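Local coordinates for protein coclaurine N-methyltransferase (Coptis japonica, PDB 6GKV) that transfers a methyl group from S-adenosyl-L-methionine to the ring nitrogen of coclaurine and related tetrahydroisoquinolines in alkaloid biosynthesis, at residues A[26-31]-A[244-249]; A[33-38]-A[233-238]. All blocks are in the same frame, centred on the assembly; numbering follows the deposited sequence.

In the fold
Both contacts use helix 21-39 near the N-terminus. Its earlier part meets the loop 244-249 in contact 1, and its later part meets 233-238, including the short strand 235-236, in contact 2. Their centres are 11 Å apart. The two sites touch directly: Phe246 CE2 lies 3.1 Å from Tyr237 OH, and Thr247 OG1 lies 3.4 Å from Arg35 NH2. The bound product N-methylheliamine is near both, with the side chain of Tyr237 about 5 Å and that of Phe246 about 7 Å from it. Neither contact includes a residue of the ligand pocket. Together they join helix 21-39 to chain segments near the bound alkaloid.

Contact 1: residues A[26-31]-A[244-249]; sequences QLIRRE and DWFTEY
Different first torsions set the rings of Trp245 and Phe246 against Ile28 of helix 21-39. In Trp245, CG sits between the backbone N and the carbonyl carbon (chi1 61°). In Phe246, CG is anti to the backbone N (chi1 175°). Ile28 crosses both aromatic side chains at about a right angle. Its CG1 meets Trp245 CH2 at 3.6 Å, and its CG2 meets Phe246 CE1 at 3.5 Å. Leu27 CB approaches Trp245 CZ2, on the benzene part of the indole. Glu31 CG comes to Trp245 NE1 at 3.7 Å, and Glu31 CB packs beside Phe246 CB.

One water joins the polar groups. It donates to Leu27 O at 2.6 Å and to Glu31 OE2, and accepts from Trp245 NE1 at 3.2 Å, lying in the indole plane. Trp245 and Glu31 are therefore linked through water. An alanine in place of Trp245 would probably leave this water without its N-H donor and open a gap beside Ile28 and Glu31.

The carboxylates of Glu31 and Asp244 are close, with OE1 and OD1 3.7 Å apart. Arg34 forms a salt bridge with Glu31 OE1 and probably offsets part of this repulsion. Asp244 OD1 accepts from Thr247 N at 3.0 Å, from above the carboxylate plane. This Asx motif ties Asp244 to the backbone three residues on.

The contact is largely buried. Trp245 also packs on Ile7, Leu10 and Leu11 of helix 2-16. Phe246 reaches Ser329 and Met333 of helix 313-335, and Ile28 touches Glu332 of the same helix. The loop between strands 235-236 and 257-258 thus fits among three helices.

Contact 2: residues A[33-38]-A[233-238]; sequences ARRLQW and FAYHYE
The CA atoms of Arg35 and Tyr235 are 10.1 Å apart, while those of Leu36 and Phe233 are 9.0 Å apart, so side chains bridge the helix and the extended segment. Arg35 CG is anti to the backbone N (chi1 -177°), and the chain then bends at chi2 and chi3. The guanidinium lies nearly parallel to the Tyr235 ring, with the planes 19° apart. Tyr235 CD2 lies over one guanidinium face, offset toward its rim. The approach is close, with Arg35 NE 3.3 Å from Tyr235 CE2.

Arg35 NH2 donates to Glu238 O at 3.2 Å. The bond is fairly straight, at 158°, and the oxygen lies near the guanidinium plane. Trp38 directs the edge of its six-membered ring toward the face of Tyr235, an offset edge-to-face pair with centroids 5.6 Å apart. Its CH2 atom also touches Tyr235 CB at 3.6 Å. Arg35 NH1 lies over one face of the Trp38 ring, toward the rim.

Leu36 crosses Phe233 at about a right angle. Its CD2 meets Phe233 CZ at 3.8 Å, at the edge of the ring. Tyr235 OH is hydrogen-bonded to Trp342 NE1, and the backbone of Tyr235 is hydrogen-bonded to Ile258 of strand 257-258.

The guanidinium of Arg35 thus has Tyr235 over one face and the carbonyl of Glu238 at its edge, and Asp244 makes a long, weak ion pair with it. Packing of Tyr235 CD2 over one face and the bond to Glu238 O would probably restrict rotation of the guanidinium. The carbonyl of Glu238 would probably help to offset the positive charge of this buried side chain.

Contact 1: residues A[26-31]-A[244-249]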
loop_
_atom_site.group_PDB
_atom_site.type_symbol
_atom_site.label_atom_id
_atom_site.label_comp_id
_atom_site.label_asym_id
_atom_site.label_seq_id
_atom_site.Cartn_x
_atom_site.Cartn_y
_atom_site.Cartn_z
ATOM N N GLN A 26 9.670 -23.830 -19.318
ATOM C CA GLN A 26 8.395 -24.484 -19.078
ATOM C C GLN A 26 8.220 -24.948 -17.630
ATOM O O GLN A 26 7.152 -24.785 -17.060
ATOM C CB GLN A 26 8.225 -25.676 -20.019
ATOM C CG GLN A 26 6.849 -26.288 -19.974
ATOM C CD GLN A 26 6.665 -27.362 -21.019
ATOM O OE1 GLN A 26 6.202 -28.462 -20.727
ATOM N NE2 GLN A 26 7.043 -27.049 -22.248
ATOM N N LEU A 27 9.258 -25.529 -17.033
ATOM C CA LEU A 27 9.134 -26.059 -15.671
ATOM C C LEU A 27 9.088 -24.937 -14.638
ATOM O O LEU A 27 8.422 -25.061 -13.600
ATOM C CB LEU A 27 10.286 -27.018 -15.346
ATOM C CG LEU A 27 10.279 -28.360 -16.084
ATOM C CD1 LEU A 27 11.549 -29.159 -15.805
ATOM C CD2 LEU A 27 9.052 -29.163 -15.697
ATOM N N ILE A 28 9.827 -23.867 -14.918
ATOM C CA ILE A 28 9.862 -22.702 -14.047
ATOM C C ILE A 28 8.470 -22.073 -14.023
ATOM O O ILE A 28 7.918 -21.833 -12.949
ATOM C CB ILE A 28 10.940 -21.685 -14.506
ATOM C CG1 ILE A 28 12.330 -22.249 -14.203
ATOM C CG2 ILE A 28 10.763 -20.365 -13.815
ATOM C CD1 ILE A 28 13.481 -21.342 -14.558
ATOM N N ARG A 29 7.888 -21.863 -15.205
ATOM C CA ARG A 29 6.560 -21.270 -15.321
ATOM C C ARG A 29 5.526 -22.031 -14.521
ATOM O O ARG A 29 4.554 -21.441 -14.040
ATOM C CB ARG A 29 6.100 -21.216 -16.772
ATOM C CG ARG A 29 6.919 -20.318 -17.615
ATOM C CD ARG A 29 6.207 -19.974 -18.863
ATOM N NE ARG A 29 7.175 -19.518 -19.837
ATOM C CZ ARG A 29 7.548 -20.233 -20.887
ATOM N NH1 ARG A 29 7.000 -21.429 -21.103
ATOM N NH2 ARG A 29 8.458 -19.746 -21.727
ATOM N N ARG A 30 5.726 -23.340 -14.391
ATOM C CA ARG A 30 4.767 -24.182 -13.686
ATOM C C ARG A 30 4.821 -23.890 -12.202
ATOM O O ARG A 30 3.797 -23.926 -11.523
ATOM C CB ARG A 30 5.041 -25.666 -13.922
ATOM C CG ARG A 30 4.814 -26.138 -15.325
ATOM C CD ARG A 30 4.931 -27.670 -15.359
ATOM N NE ARG A 30 4.905 -28.177 -16.733
ATOM C CZ ARG A 30 5.415 -29.334 -17.126
ATOM N NH1 ARG A 30 6.009 -30.146 -16.254
ATOM N NH2 ARG A 30 5.334 -29.679 -18.402
ATOM N N GLU A 31 6.027 -23.627 -11.699
ATOM C CA GLU A 31 6.210 -23.296 -10.284
ATOM C C GLU A 31 5.702 -21.887 -10.009
ATOM O O GLU A 31 5.000 -21.659 -9.025
ATOM C CB GLU A 31 7.681 -23.430 -9.860
ATOM C CG GLU A 31 8.164 -24.853 -9.772
ATOM C CD GLU A 31 7.228 -25.740 -8.964
ATOM O OE1 GLU A 31 6.956 -25.407 -7.789
ATOM O OE2 GLU A 31 6.766 -26.766 -9.509
ATOM N N ASP A 244 8.259 -27.985 -4.788
ATOM C CA ASP A 244 8.829 -26.688 -5.175
ATOM C C ASP A 244 10.350 -26.775 -5.208
ATOM O O ASP A 244 11.012 -26.673 -4.171
ATOM C CB ASP A 244 8.375 -25.591 -4.205
ATOM C CG ASP A 244 8.920 -24.192 -4.553
ATOM O OD1 ASP A 244 9.619 -24.018 -5.579
ATOM O OD2 ASP A 244 8.627 -23.246 -3.778
ATOM N N TRP A 245 10.891 -26.959 -6.407
ATOM C CA TRP A 245 12.332 -27.008 -6.613
ATOM C C TRP A 245 12.884 -25.626 -6.965
ATOM O O TRP A 245 14.078 -25.374 -6.820
ATOM C CB TRP A 245 12.682 -28.017 -7.723
ATOM C CG TRP A 245 12.087 -27.645 -9.004
ATOM C CD1 TRP A 245 10.848 -28.000 -9.463
ATOM C CD2 TRP A 245 12.649 -26.792 -9.993
ATOM N NE1 TRP A 245 10.608 -27.421 -10.694
ATOM C CE2 TRP A 245 11.720 -26.659 -11.052
ATOM C CE3 TRP A 245 13.876 -26.108 -10.111
ATOM C CZ2 TRP A 245 11.937 -25.897 -12.196
ATOM C CZ3 TRP A 245 14.116 -25.337 -11.265
ATOM C CH2 TRP A 245 13.144 -25.230 -12.282
ATOM N N PHE A 246 12.010 -24.723 -7.407
ATOM C CA PHE A 246 12.429 -23.428 -7.961
ATOM C C PHE A 246 12.870 -22.415 -6.891
ATOM O O PHE A 246 13.790 -21.600 -7.103
ATOM C CB PHE A 246 11.278 -22.835 -8.805
ATOM C CG PHE A 246 11.554 -21.436 -9.343
ATOM C CD1 PHE A 246 12.385 -21.245 -10.437
ATOM C CD2 PHE A 246 10.956 -20.329 -8.773
ATOM C CE1 PHE A 246 12.639 -19.977 -10.930
ATOM C CE2 PHE A 246 11.218 -19.068 -9.252
ATOM C CZ PHE A 246 12.055 -18.895 -10.336
ATOM N N THR A 247 12.211 -22.448 -5.741
ATOM C CA THR A 247 12.439 -21.400 -4.753
ATOM C C THR A 247 13.882 -21.406 -4.252
ATOM O O THR A 247 14.470 -20.346 -4.051
ATOM C CB THR A 247 11.465 -21.528 -3.565
ATOM O OG1 THR A 247 10.117 -21.460 -4.057
ATOM C CG2 THR A 247 11.674 -20.395 -2.588
ATOM N N GLU A 248 14.475 -22.590 -4.087
ATOM C CA GLU A 248 15.872 -22.662 -3.637
ATOM C C GLU A 248 16.890 -22.973 -4.731
ATOM O O GLU A 248 18.072 -23.107 -4.450
ATOM C CB GLU A 248 16.005 -23.688 -2.522
ATOM C CG GLU A 248 15.592 -23.148 -1.177
ATOM C CD GLU A 248 15.379 -24.232 -0.153
ATOM O OE1 GLU A 248 15.611 -25.411 -0.487
ATOM O OE2 GLU A 248 14.964 -23.907 0.980
ATOM N N TYR A 249 16.423 -23.095 -5.969
ATOM C CA TYR A 249 17.281 -23.317 -7.137
ATOM C C TYR A 249 18.451 -22.330 -7.207
ATOM O O TYR A 249 19.569 -22.738 -7.450
ATOM C CB TYR A 249 16.413 -23.211 -8.392
ATOM C CG TYR A 249 17.004 -23.392 -9.789
ATOM C CD1 TYR A 249 17.959 -24.386 -10.097
ATOM C CD2 TYR A 249 16.497 -22.634 -10.840
ATOM C CE1 TYR A 249 18.422 -24.551 -11.427
ATOM C CE2 TYR A 249 16.940 -22.789 -12.142
ATOM C CZ TYR A 249 17.889 -23.742 -12.444
ATOM O OH TYR A 249 18.273 -23.834 -13.773
HETATM O O HOH W 1 7.952 -27.339 -12.490
#

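Contact 2: residues A[33-38]-A[233-238]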
loop_
_atom_site.group_PDB
_atom_site.type_symbol
_atom_site.label_atom_id
_atom_site.label_comp_id
_atom_site.label_asym_id
_atom_site.label_seq_id
_atom_site.Cartn_x
_atom_site.Cartn_y
_atom_site.Cartn_z
ATOM N N ALA A 33 3.395 -20.193 -11.694
ATOM C CA ALA A 33 1.946 -20.367 -11.665
ATOM C C ALA A 33 1.486 -20.788 -10.283
ATOM O O ALA A 33 0.558 -20.218 -9.730
ATOM C CB ALA A 33 1.516 -21.401 -12.697
ATOM N N ARG A 34 2.167 -21.775 -9.713
ATOM C CA ARG A 34 1.779 -22.289 -8.408
ATOM C C ARG A 34 2.040 -21.303 -7.262
ATOM O O ARG A 34 1.368 -21.377 -6.232
ATOM C CB ARG A 34 2.505 -23.593 -8.113
ATOM C CG ARG A 34 2.070 -24.805 -8.944
ATOM C CD ARG A 34 2.927 -26.034 -8.575
ATOM N NE ARG A 34 2.680 -26.460 -7.199
ATOM C CZ ARG A 34 3.613 -26.616 -6.262
ATOM N NH1 ARG A 34 4.897 -26.395 -6.527
ATOM N NH2 ARG A 34 3.248 -27.000 -5.047
ATOM N N ARG A 35 3.026 -20.415 -7.417
ATOM C CA ARG A 35 3.309 -19.422 -6.378
ATOM C C ARG A 35 2.226 -18.340 -6.420
ATOM O O ARG A 35 1.714 -17.917 -5.378
ATOM C CB ARG A 35 4.700 -18.797 -6.548
ATOM C CG ARG A 35 5.056 -17.793 -5.429
ATOM C CD ARG A 35 6.118 -18.386 -4.544
ATOM N NE ARG A 35 5.687 -18.513 -3.166
ATOM C CZ ARG A 35 6.322 -19.243 -2.261
ATOM N NH1 ARG A 35 5.858 -19.307 -1.017
ATOM N NH2 ARG A 35 7.413 -19.908 -2.605
ATOM N N LEU A 36 1.858 -17.912 -7.625
ATOM C CA LEU A 36 0.729 -17.003 -7.790
ATOM C C LEU A 36 -0.527 -17.555 -7.112
ATOM O O LEU A 36 -1.292 -16.824 -6.476
ATOM C CB LEU A 36 0.455 -16.751 -9.267
ATOM C CG LEU A 36 1.523 -15.929 -9.989
ATOM C CD1 LEU A 36 0.985 -15.497 -11.341
ATOM C CD2 LEU A 36 1.945 -14.727 -9.165
ATOM N N GLN A 37 -0.723 -18.855 -7.235
ATOM C CA GLN A 37 -1.931 -19.492 -6.732
ATOM C C GLN A 37 -1.909 -19.508 -5.213
ATOM O O GLN A 37 -2.933 -19.349 -4.556
ATOM C CB GLN A 37 -2.048 -20.912 -7.294
ATOM C CG GLN A 37 -3.223 -21.718 -6.788
ATOM C CD GLN A 37 -4.527 -21.301 -7.419
ATOM O OE1 GLN A 37 -4.617 -21.137 -8.640
ATOM N NE2 GLN A 37 -5.556 -21.127 -6.591
ATOM N N TRP A 38 -0.717 -19.699 -4.667
ATOM C CA TRP A 38 -0.496 -19.735 -3.234
ATOM C C TRP A 38 -0.496 -18.313 -2.679
ATOM O O TRP A 38 -0.921 -18.071 -1.549
ATOM C CB TRP A 38 0.828 -20.456 -2.951
ATOM C CG TRP A 38 1.402 -20.273 -1.586
ATOM C CD1 TRP A 38 1.322 -21.148 -0.542
ATOM C CD2 TRP A 38 2.180 -19.156 -1.119
ATOM N NE1 TRP A 38 1.985 -20.639 0.552
ATOM C CE2 TRP A 38 2.523 -19.420 0.223
ATOM C CE3 TRP A 38 2.591 -17.938 -1.698
ATOM C CZ2 TRP A 38 3.267 -18.520 0.998
ATOM C CZ3 TRP A 38 3.327 -17.049 -0.930
ATOM C CH2 TRP A 38 3.651 -17.337 0.403
ATOM N N PHE A 233 1.310 -9.535 -3.178
ATOM C CA PHE A 233 1.634 -10.254 -1.953
ATOM C C PHE A 233 3.123 -10.217 -1.631
ATOM O O PHE A 233 3.939 -9.732 -2.415
ATOM C CB PHE A 233 1.104 -11.708 -1.989
ATOM C CG PHE A 233 1.516 -12.529 -3.202
ATOM C CD1 PHE A 233 2.750 -13.162 -3.251
ATOM C CD2 PHE A 233 0.622 -12.750 -4.249
ATOM C CE1 PHE A 233 3.113 -13.944 -4.344
ATOM C CE2 PHE A 233 0.982 -13.541 -5.346
ATOM C CZ PHE A 233 2.230 -14.128 -5.390
ATOM N N ALA A 234 3.466 -10.668 -0.437
ATOM C CA ALA A 234 4.853 -10.644 -0.006
ATOM C C ALA A 234 5.176 -11.993 0.607
ATOM O O ALA A 234 4.270 -12.680 1.098
ATOM C CB ALA A 234 5.098 -9.508 0.991
ATOM N N TYR A 235 6.449 -12.389 0.573
ATOM C CA TYR A 235 6.805 -13.691 1.149
ATOM C C TYR A 235 8.293 -13.953 1.317
ATOM O O TYR A 235 9.132 -13.518 0.508
ATOM C CB TYR A 235 6.193 -14.828 0.316
ATOM C CG TYR A 235 6.547 -14.847 -1.166
ATOM C CD1 TYR A 235 6.024 -13.905 -2.044
ATOM C CD2 TYR A 235 7.365 -15.841 -1.692
ATOM C CE1 TYR A 235 6.329 -13.933 -3.405
ATOM C CE2 TYR A 235 7.676 -15.878 -3.039
ATOM C CZ TYR A 235 7.145 -14.922 -3.894
ATOM O OH TYR A 235 7.442 -14.953 -5.231
ATOM N N HIS A 236 8.608 -14.646 2.409
ATOM C CA HIS A 236 9.919 -15.277 2.582
ATOM C C HIS A 236 10.170 -16.184 1.377
ATOM O O HIS A 236 9.256 -16.915 0.964
ATOM C CB HIS A 236 9.983 -16.121 3.862
ATOM C CG HIS A 236 10.006 -15.338 5.140
ATOM N ND1 HIS A 236 11.140 -14.699 5.604
ATOM C CD2 HIS A 236 9.061 -15.160 6.096
ATOM C CE1 HIS A 236 10.881 -14.131 6.768
ATOM N NE2 HIS A 236 9.623 -14.396 7.092
ATOM N N TYR A 237 11.370 -16.158 0.795
ATOM C CA TYR A 237 11.629 -17.096 -0.307
ATOM C C TYR A 237 11.972 -18.461 0.297
ATOM O O TYR A 237 13.133 -18.833 0.389
ATOM C CB TYR A 237 12.714 -16.563 -1.289
ATOM C CG TYR A 237 12.299 -16.874 -2.723
ATOM C CD1 TYR A 237 10.953 -16.837 -3.033
ATOM C CD2 TYR A 237 13.209 -17.151 -3.765
ATOM C CE1 TYR A 237 10.484 -17.127 -4.262
ATOM C CE2 TYR A 237 12.716 -17.418 -5.079
ATOM C CZ TYR A 237 11.349 -17.407 -5.297
ATOM O OH TYR A 237 10.745 -17.672 -6.512
ATOM N N GLU A 238 10.920 -19.156 0.751
ATOM C CA GLU A 238 10.970 -20.534 1.269
ATOM C C GLU A 238 10.043 -21.416 0.432
ATOM O O GLU A 238 9.007 -20.952 -0.004
ATOM C CB GLU A 238 10.528 -20.615 2.737
ATOM C CG GLU A 238 11.131 -19.588 3.678
ATOM C CD GLU A 238 10.387 -19.487 5.016
ATOM O OE1 GLU A 238 9.267 -20.039 5.128
ATOM O OE2 GLU A 238 10.924 -18.850 5.955
#